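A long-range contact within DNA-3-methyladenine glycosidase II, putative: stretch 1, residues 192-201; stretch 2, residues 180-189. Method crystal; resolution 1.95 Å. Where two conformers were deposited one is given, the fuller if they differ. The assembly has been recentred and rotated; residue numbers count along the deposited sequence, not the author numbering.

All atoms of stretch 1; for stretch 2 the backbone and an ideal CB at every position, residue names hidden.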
# COMPACT_ATOMS: atom_id res chain seq x y z
N ASP A 192 23.70 -6.77 1.20
CA ASP A 192 22.58 -7.40 1.89
C ASP A 192 21.42 -6.42 1.88
O ASP A 192 21.53 -5.33 2.44
CB ASP A 192 23.04 -7.75 3.31
CG ASP A 192 21.97 -8.41 4.16
OD1 ASP A 192 20.80 -8.50 3.75
OD2 ASP A 192 22.33 -8.84 5.28
N TRP A 193 20.31 -6.81 1.25
CA TRP A 193 19.13 -5.93 1.18
C TRP A 193 18.61 -5.54 2.59
O TRP A 193 18.14 -4.43 2.78
CB TRP A 193 18.02 -6.55 0.29
CG TRP A 193 17.18 -7.63 0.98
CD1 TRP A 193 17.34 -8.99 0.87
CD2 TRP A 193 16.07 -7.43 1.87
NE1 TRP A 193 16.39 -9.64 1.62
CE2 TRP A 193 15.60 -8.72 2.25
CE3 TRP A 193 15.41 -6.30 2.38
CZ2 TRP A 193 14.53 -8.90 3.11
CZ3 TRP A 193 14.33 -6.49 3.25
CH2 TRP A 193 13.91 -7.77 3.62
N ARG A 194 18.70 -6.41 3.60
CA ARG A 194 18.28 -6.03 4.96
C ARG A 194 19.10 -4.87 5.52
O ARG A 194 18.55 -3.99 6.20
CB ARG A 194 18.32 -7.20 5.95
CG ARG A 194 17.40 -8.31 5.52
CD ARG A 194 17.23 -9.45 6.52
NE ARG A 194 16.26 -10.39 5.97
CZ ARG A 194 14.93 -10.36 6.19
NH1 ARG A 194 14.38 -9.44 6.99
NH2 ARG A 194 14.12 -11.25 5.60
N ASP A 195 20.40 -4.88 5.22
CA ASP A 195 21.31 -3.81 5.58
C ASP A 195 21.00 -2.51 4.83
O ASP A 195 20.80 -1.47 5.44
CB ASP A 195 22.74 -4.20 5.25
CG ASP A 195 23.39 -5.01 6.32
OD1 ASP A 195 22.72 -5.32 7.32
OD2 ASP A 195 24.60 -5.32 6.14
N VAL A 196 20.99 -2.60 3.52
CA VAL A 196 20.66 -1.45 2.70
C VAL A 196 19.37 -0.73 3.15
O VAL A 196 19.36 0.49 3.39
CB VAL A 196 20.55 -1.89 1.24
CG1 VAL A 196 19.99 -0.78 0.41
CG2 VAL A 196 21.95 -2.34 0.73
N THR A 197 18.29 -1.49 3.29
CA THR A 197 16.98 -0.92 3.60
C THR A 197 16.82 -0.47 5.06
O THR A 197 16.10 0.50 5.33
CB THR A 197 15.85 -1.90 3.20
OG1 THR A 197 16.01 -3.15 3.90
CG2 THR A 197 15.87 -2.14 1.68
N ALA A 198 17.50 -1.14 6.01
CA ALA A 198 17.49 -0.73 7.43
C ALA A 198 18.00 0.70 7.63
O ALA A 198 17.53 1.42 8.52
CB ALA A 198 18.36 -1.72 8.26
N ARG A 199 18.98 1.10 6.83
CA ARG A 199 19.56 2.42 6.88
C ARG A 199 18.54 3.51 6.57
O ARG A 199 18.63 4.65 7.08
CB ARG A 199 20.71 2.51 5.89
CG ARG A 199 21.46 3.82 5.93
CD ARG A 199 22.67 3.76 5.07
NE ARG A 199 23.44 5.00 5.09
CZ ARG A 199 24.57 5.16 4.41
NH1 ARG A 199 25.03 4.18 3.65
NH2 ARG A 199 25.24 6.31 4.47
N TRP A 200 17.58 3.16 5.71
CA TRP A 200 16.53 4.09 5.32
C TRP A 200 15.53 4.33 6.40
O TRP A 200 14.89 5.35 6.39
CB TRP A 200 15.82 3.60 4.07
CG TRP A 200 16.73 3.37 2.90
CD1 TRP A 200 17.97 3.89 2.69
CD2 TRP A 200 16.44 2.56 1.76
NE1 TRP A 200 18.47 3.44 1.49
CE2 TRP A 200 17.54 2.65 0.88
CE3 TRP A 200 15.34 1.79 1.38
CZ2 TRP A 200 17.59 1.97 -0.33
CZ3 TRP A 200 15.37 1.14 0.16
CH2 TRP A 200 16.50 1.23 -0.68
N ALA A 201 15.38 3.39 7.33
CA ALA A 201 14.51 3.59 8.50
C ALA A 201 14.86 4.90 9.21
O ALA A 201 16.02 5.20 9.31
CB ALA A 201 14.66 2.42 9.43
N UNK A 180 10.78 -3.34 -6.08
CA UNK A 180 11.66 -2.83 -5.04
C UNK A 180 12.93 -3.72 -4.96
O UNK A 180 14.06 -3.23 -4.95
CB UNK A 180 10.93 -2.79 -3.70
N UNK A 181 12.74 -5.03 -4.93
CA UNK A 181 13.86 -5.94 -4.82
C UNK A 181 14.80 -5.88 -6.04
O UNK A 181 16.02 -6.02 -5.89
CB UNK A 181 13.34 -7.37 -4.63
N UNK A 182 14.24 -5.71 -7.23
CA UNK A 182 15.03 -5.57 -8.49
C UNK A 182 15.84 -4.30 -8.49
O UNK A 182 17.00 -4.32 -8.93
CB UNK A 182 14.11 -5.58 -9.72
N UNK A 183 15.24 -3.23 -7.93
CA UNK A 183 15.89 -1.95 -7.71
C UNK A 183 17.05 -2.00 -6.73
O UNK A 183 18.09 -1.38 -6.97
CB UNK A 183 14.86 -0.94 -7.21
N UNK A 184 16.87 -2.71 -5.61
CA UNK A 184 17.95 -2.83 -4.64
C UNK A 184 19.07 -3.69 -5.21
O UNK A 184 20.24 -3.39 -5.01
CB UNK A 184 17.44 -3.42 -3.33
N UNK A 185 18.72 -4.76 -5.91
CA UNK A 185 19.69 -5.62 -6.58
C UNK A 185 20.53 -4.83 -7.60
O UNK A 185 21.73 -5.00 -7.67
CB UNK A 185 18.97 -6.78 -7.27
N UNK A 186 19.88 -3.99 -8.39
CA UNK A 186 20.52 -3.21 -9.44
C UNK A 186 21.44 -2.10 -8.88
O UNK A 186 22.60 -1.89 -9.33
CB UNK A 186 19.45 -2.59 -10.34
N UNK A 187 20.93 -1.40 -7.88
CA UNK A 187 21.60 -0.24 -7.34
C UNK A 187 22.60 -0.63 -6.26
O UNK A 187 23.59 0.05 -6.06
CB UNK A 187 20.57 0.75 -6.78
N UNK A 188 22.40 -1.75 -5.58
CA UNK A 188 23.29 -2.20 -4.53
C UNK A 188 23.72 -3.67 -4.73
O UNK A 188 23.47 -4.52 -3.87
CB UNK A 188 22.61 -2.03 -3.17
N UNK A 189 24.35 -3.95 -5.87
CA UNK A 189 24.82 -5.31 -6.13
C UNK A 189 25.79 -5.86 -5.07
O UNK A 189 26.75 -5.17 -4.66
CB UNK A 189 25.50 -5.35 -7.50

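Stretch 1 is mostly helical from Trp193 onward, and residues 180 to 187 of stretch 2 are helical too. The helix axes cross at 101° and come within 10.8 Å of each other. Three positions of stretch 2, 181, 184 and 188, touch stretch 1.

Position 180 is helical, and its ideal CB has nothing of stretch 1 within 5.5 Å. Stretch 1 does not restrict the choice. The residue is Leu180, which makes no contact here.

At position 181 the CA-to-CB bond points sideways, and the ideal CB touches nothing. A short side chain would stay clear of stretch 1. A long one could reach the indole of Trp193, whose face could receive a flat or cationic group. Arg, Lys, Gln or Met would be plausible. The residue is Arg181. Its chi1, chi2 and chi3 are all m, and this folded chain brings its end nearer to stretch 1. The guanidinium lies flat on Trp193, with centres 3.9 Å apart and planes at 25°. The closest pair is Arg181 NH2 to Trp193 CD1, 3.5 Å. Arg181 NH2 is also 3.5 Å from Trp193 NE1, but both are donors, so this is no hydrogen bond. The contact is stacking and cation-pi.

Positions 182 and 183 are out of reach of stretch 1. Their helical angles suit many residues. They are Gln182 and Gly183. An ideal CB would have room at 183, so stretch 1 does not demand a glycine there.

Position 184 points toward stretch 1. Its ideal CB lies 4.8 Å from Trp193 CB, 5.2 Å from Val196 CG1 and 5.4 Å from Thr197 CG2. The surroundings are mainly apolar, so Val, Ile, Leu or Ala would be reasonable. The residue is Val184, chi1 t. It is a knob in the hole formed by Trp193, Val196, Thr197 and Trp200. Val184 CG1 is 4.0 Å from Trp193 CB and 4.2 Å from Val196 CG1. Val184 CG2 turns to Trp200, 4.0 Å from Trp200 CH2.

Position 185 points away, and 186 and 187 are out of reach. Stretch 1 sets no preference at any of them. They are Glu185, Arg186 and Leu187.

Position 188 leaves the helical range, with phi/psi of -130/60, yet points toward stretch 1. Its ideal CB is 4.0 Å from Val196 CG2. Beyond it lie the methyls of Val196 and the indole of Trp200, so a large apolar or aromatic side chain would suit: Tyr, Phe, Leu or Met. The residue is Tyr188, chi1 m. Val196 CG1 sits almost exactly over its ring centre, 3.6 Å from the centroid, in a CH-pi contact. Tyr188 OH reaches the edge of the Trp200 ring, 3.3 Å from Trp200 CZ2, and is hydrogen-bonded elsewhere in the structure.

Position 189 is out of reach, and its phi of -58° is compatible with proline among others. It is Pro189. No hydrogen bond joins the two stretches.

Stretch 2 180-189: LRQGVERLYP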
# COMPACT_ATOMS: atom_id res chain seq x y z
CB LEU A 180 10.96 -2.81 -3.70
CG LEU A 180 9.81 -1.82 -3.53
CD1 LEU A 180 9.27 -1.96 -2.12
CD2 LEU A 180 10.23 -0.31 -3.85
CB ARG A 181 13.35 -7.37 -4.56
CG ARG A 181 12.62 -7.51 -3.22
CD ARG A 181 13.56 -7.35 -2.02
NE ARG A 181 14.59 -8.39 -2.02
CZ ARG A 181 14.44 -9.63 -1.54
NH1 ARG A 181 13.31 -10.04 -1.00
NH2 ARG A 181 15.45 -10.48 -1.62
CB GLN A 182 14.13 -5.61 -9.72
CG GLN A 182 13.64 -7.05 -10.05
CD GLN A 182 12.64 -7.07 -11.21
OE1 GLN A 182 11.96 -6.06 -11.52
NE2 GLN A 182 12.53 -8.22 -11.85
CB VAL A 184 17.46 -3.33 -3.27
CG1 VAL A 184 18.65 -3.65 -2.36
CG2 VAL A 184 16.45 -2.30 -2.65
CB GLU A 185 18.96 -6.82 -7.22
CG GLU A 185 19.52 -7.36 -8.54
CD GLU A 185 18.76 -8.60 -9.05
OE1 GLU A 185 17.64 -8.49 -9.69
OE2 GLU A 185 19.31 -9.70 -8.81
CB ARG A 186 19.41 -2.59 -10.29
CG ARG A 186 19.83 -1.78 -11.51
CD ARG A 186 20.29 -2.69 -12.61
NE ARG A 186 19.18 -3.45 -13.20
CZ ARG A 186 19.32 -4.28 -14.25
NH1 ARG A 186 20.51 -4.42 -14.80
NH2 ARG A 186 18.28 -4.94 -14.74
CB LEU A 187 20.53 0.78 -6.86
CG LEU A 187 19.63 1.41 -7.93
CD1 LEU A 187 18.65 2.46 -7.34
CD2 LEU A 187 20.48 2.05 -9.03
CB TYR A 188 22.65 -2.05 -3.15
CG TYR A 188 22.02 -0.71 -2.87
CD1 TYR A 188 20.75 -0.40 -3.35
CD2 TYR A 188 22.67 0.23 -2.08
CE1 TYR A 188 20.13 0.85 -3.04
CE2 TYR A 188 22.10 1.46 -1.80
CZ TYR A 188 20.83 1.77 -2.30
OH TYR A 188 20.26 2.97 -1.94
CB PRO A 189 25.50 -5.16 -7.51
CG PRO A 189 25.82 -3.76 -7.65
CD PRO A 189 24.70 -3.04 -6.97
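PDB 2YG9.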